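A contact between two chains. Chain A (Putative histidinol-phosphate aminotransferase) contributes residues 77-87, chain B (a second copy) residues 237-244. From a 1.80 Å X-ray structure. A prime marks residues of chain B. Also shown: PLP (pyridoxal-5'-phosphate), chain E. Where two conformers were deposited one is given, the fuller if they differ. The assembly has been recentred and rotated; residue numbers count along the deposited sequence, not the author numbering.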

# COMPACT_ATOMS: atom_id res chain seq x y z
N SER A 77 1.52 8.21 -4.01
CA SER A 77 2.63 8.96 -3.50
C SER A 77 2.50 9.22 -1.99
O SER A 77 3.49 9.63 -1.34
N SER A 78 1.31 8.97 -1.41
CA SER A 78 1.13 9.08 0.06
C SER A 78 2.19 8.21 0.77
O SER A 78 2.84 8.66 1.73
N GLU A 79 2.37 7.00 0.28
CA GLU A 79 3.34 6.06 0.83
C GLU A 79 4.79 6.44 0.53
O GLU A 79 5.66 6.21 1.36
N GLY A 80 5.00 7.11 -0.59
CA GLY A 80 6.30 7.73 -0.91
C GLY A 80 6.74 8.82 0.03
O GLY A 80 7.91 8.84 0.45
N ILE A 81 5.80 9.68 0.43
CA ILE A 81 6.11 10.75 1.36
C ILE A 81 6.50 10.14 2.70
O ILE A 81 7.51 10.52 3.28
N ARG A 82 5.69 9.18 3.17
CA ARG A 82 6.00 8.44 4.40
C ARG A 82 7.38 7.80 4.36
O ARG A 82 8.19 8.02 5.25
N ALA A 83 7.67 7.05 3.32
CA ALA A 83 8.93 6.34 3.21
C ALA A 83 10.13 7.28 3.13
O ALA A 83 11.17 7.01 3.77
N ALA A 84 9.98 8.38 2.38
CA ALA A 84 11.01 9.39 2.26
C ALA A 84 11.31 9.97 3.62
O ALA A 84 12.48 10.07 3.99
N ILE A 85 10.29 10.33 4.38
CA ILE A 85 10.49 10.92 5.72
C ILE A 85 11.10 9.89 6.68
O ILE A 85 12.06 10.18 7.41
N GLU A 86 10.57 8.66 6.67
CA GLU A 86 11.12 7.64 7.59
C GLU A 86 12.59 7.35 7.30
O GLU A 86 13.41 7.12 8.21
N ALA A 87 12.94 7.34 6.02
CA ALA A 87 14.29 7.01 5.60
C ALA A 87 15.32 8.03 6.07
O ALA A 87 16.44 7.65 6.37
N ARG B 237 0.46 5.02 12.86
CA ARG B 237 1.45 6.08 12.61
C ARG B 237 2.55 5.65 11.62
O ARG B 237 3.35 6.47 11.18
N TYR B 238 2.56 4.37 11.24
CA TYR B 238 3.56 3.84 10.32
C TYR B 238 2.99 3.34 9.01
O TYR B 238 3.67 2.66 8.28
N VAL B 239 1.74 3.72 8.72
CA VAL B 239 1.16 3.58 7.37
C VAL B 239 0.62 4.94 6.94
O VAL B 239 0.37 5.82 7.80
N ALA B 240 0.45 5.14 5.63
CA ALA B 240 -0.06 6.41 5.08
C ALA B 240 -1.58 6.36 5.06
O ALA B 240 -2.22 6.36 3.98
N GLY B 241 -2.17 6.33 6.25
CA GLY B 241 -3.62 6.21 6.40
C GLY B 241 -4.09 4.84 5.93
O GLY B 241 -3.28 3.89 5.80
N GLU B 242 -5.40 4.73 5.73
CA GLU B 242 -6.01 3.52 5.21
C GLU B 242 -6.55 3.93 3.87
O GLU B 242 -7.60 4.61 3.79
N LYS B 243 -5.80 3.58 2.83
CA LYS B 243 -6.06 4.06 1.46
C LYS B 243 -5.95 2.91 0.48
O LYS B 243 -5.23 2.96 -0.52
N ILE B 244 -6.75 1.89 0.75
CA ILE B 244 -6.77 0.66 -0.01
C ILE B 244 -7.41 0.95 -1.35
O ILE B 244 -8.24 1.84 -1.47

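One face of a helix, built from Ser78, Glu79, Arg82 and Glu86, meets an irregular loop of the second copy, and spacings of three and four residues keep these side chains on the same side. The contact is small, burying 319 Å² in all, and combines one close methyl contact with polar links.

Its centre is Ala240′, whose CB points toward the helix and lies 3.8 Å from Ser78 CB and 3.6 Å from Ser78 O. Its methyl fits closely against the helix backbone and, beside it, Glu79 reaches the loop main chain. Glu79 leaves the helix sideways, but chi1 m and chi2 m fold it back so that its carboxylate ends nearer the loop. There OE2 accepts a hydrogen bond from Ala240′ N at 3.0 Å. Water 1 donates both to Glu79 OE2 (2.7 Å) and to Ala240′ O (2.8 Å), so one carboxylate oxygen serves both polar ends of the same residue, one directly and the other through water.

The other oxygen of Glu79 holds Arg82. Glu79 OE1 takes hydrogen bonds from Arg82 NE at 2.6 Å and from Arg82 NH2 at 2.8 Å, within a salt bridge. Arg82 points toward the loop. Chi1 t and chi2 t place Arg82 CD 3.5 Å from Tyr238′ O; chi3 p then turns the guanidinium toward Glu79, with that carbonyl oxygen over one face. Away from Glu79, Arg82 NH1 meets Glu86 OE2 at 3.0 Å in a second salt bridge. Arginine thus lies between two acids of its own helix, an arrangement that ties all three side chains together with hydrogen bonds.

Glu86, with chi1 m and chi2 t, extends toward Tyr238′. Its OE2 approaches the edge of the ring, 3.7 Å from Tyr238′ CD1, and accepts from water 2 at 2.7 Å; that water also donates to Arg237′ O at 2.7 Å. The Arg237′ side chain itself points away, so its backbone carbonyl is the part engaged here.

At the other end, Lys243′ points toward the helix. After chi1 m its chain is fully extended, t at chi2, chi3 and chi4, carrying NZ to within 3.2 Å of Ser78 OG, to which it donates. Ser78, chi1 m, donates in turn from OG to PLP O1P at a very short 2.5 Å, while Ser78 N donates to the same phosphate oxygen at 3.0 Å. A lysine of one copy is thereby linked, through a serine of the other, to the cofactor phosphate.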

# COMPACT_ATOMS: atom_id res chain seq x y z
CB SER A 77 2.82 10.25 -4.33
OG SER A 77 1.72 11.14 -4.17
CB SER A 78 -0.28 8.65 0.51
OG SER A 78 -1.34 9.40 -0.12
CB GLU A 79 3.05 4.60 0.43
CG GLU A 79 1.77 4.02 1.10
CD GLU A 79 1.84 3.84 2.62
OE1 GLU A 79 2.88 4.10 3.29
OE2 GLU A 79 0.80 3.39 3.19
CB ILE A 81 4.92 11.72 1.57
CG1 ILE A 81 4.53 12.37 0.24
CG2 ILE A 81 5.30 12.75 2.67
CD1 ILE A 81 3.08 13.01 0.20
CB ARG A 82 4.93 7.40 4.75
CG ARG A 82 5.18 6.80 6.15
CD ARG A 82 4.27 5.59 6.47
NE ARG A 82 4.36 4.62 5.41
CZ ARG A 82 5.38 3.82 5.19
NH1 ARG A 82 6.48 3.82 5.97
NH2 ARG A 82 5.34 3.02 4.16
CB ALA A 83 8.92 5.41 2.01
CB ALA A 84 10.63 10.48 1.26
CB ILE A 85 9.17 11.49 6.31
CG1 ILE A 85 8.58 12.62 5.43
CG2 ILE A 85 9.35 11.94 7.80
CD1 ILE A 85 9.39 13.86 5.40
CB GLU A 86 10.25 6.35 7.55
CG GLU A 86 8.90 6.51 8.30
CD GLU A 86 8.14 5.18 8.41
OE1 GLU A 86 8.78 4.11 8.34
OE2 GLU A 86 6.91 5.20 8.58
CB ALA A 87 14.36 6.85 4.05
CB ARG B 237 2.04 6.56 13.94
CG ARG B 237 0.98 7.16 14.89
CD ARG B 237 1.44 7.18 16.36
NE ARG B 237 2.40 8.22 16.68
CZ ARG B 237 2.10 9.49 16.91
NH1 ARG B 237 0.83 9.90 16.83
NH2 ARG B 237 3.06 10.36 17.19
CB TYR B 238 4.36 2.78 11.02
CG TYR B 238 5.01 3.39 12.20
CD1 TYR B 238 6.13 4.17 12.04
CD2 TYR B 238 4.43 3.31 13.45
CE1 TYR B 238 6.72 4.78 13.13
CE2 TYR B 238 5.03 3.94 14.54
CZ TYR B 238 6.15 4.67 14.37
OH TYR B 238 6.73 5.30 15.45
CB VAL B 239 0.03 2.49 7.29
CG1 VAL B 239 0.56 1.09 7.55
CG2 VAL B 239 -1.23 2.84 8.17
CB ALA B 240 0.52 6.71 3.63
CB GLU B 242 -7.12 3.06 6.15
CG GLU B 242 -6.57 2.59 7.49
CD GLU B 242 -7.65 2.32 8.52
OE1 GLU B 242 -8.13 3.31 9.11
OE2 GLU B 242 -7.99 1.13 8.76
CB LYS B 243 -5.14 5.22 1.06
CG LYS B 243 -5.12 6.38 2.03
CD LYS B 243 -4.34 7.62 1.48
CE LYS B 243 -4.32 8.75 2.52
NZ LYS B 243 -3.43 9.92 2.18
CB ILE B 244 -7.64 -0.37 0.77
CG1 ILE B 244 -7.12 -0.51 2.19
CG2 ILE B 244 -7.63 -1.72 0.12
CD1 ILE B 244 -5.59 -0.76 2.25
N1 PLP E . 1.02 14.96 -2.92
C2 PLP E . 0.11 15.98 -3.05
C2A PLP E . 0.63 17.39 -3.24
C3 PLP E . -1.25 15.68 -2.98
O3 PLP E . -2.15 16.70 -3.09
C4 PLP E . -1.66 14.35 -2.77
C4A PLP E . -3.13 13.99 -2.82
O4A PLP E . -3.86 14.67 -2.13
C5 PLP E . -0.72 13.33 -2.62
C6 PLP E . 0.63 13.67 -2.69
C5A PLP E . -1.11 11.88 -2.38
O4P PLP E . -1.88 11.28 -3.45
P PLP E . -1.77 9.72 -3.77
O1P PLP E . -1.48 8.92 -2.54
O2P PLP E . -0.66 9.69 -4.78
O3P PLP E . -3.13 9.44 -4.37
O HOH W 1 -1.68 4.06 2.39
O HOH W 2 5.54 7.22 9.79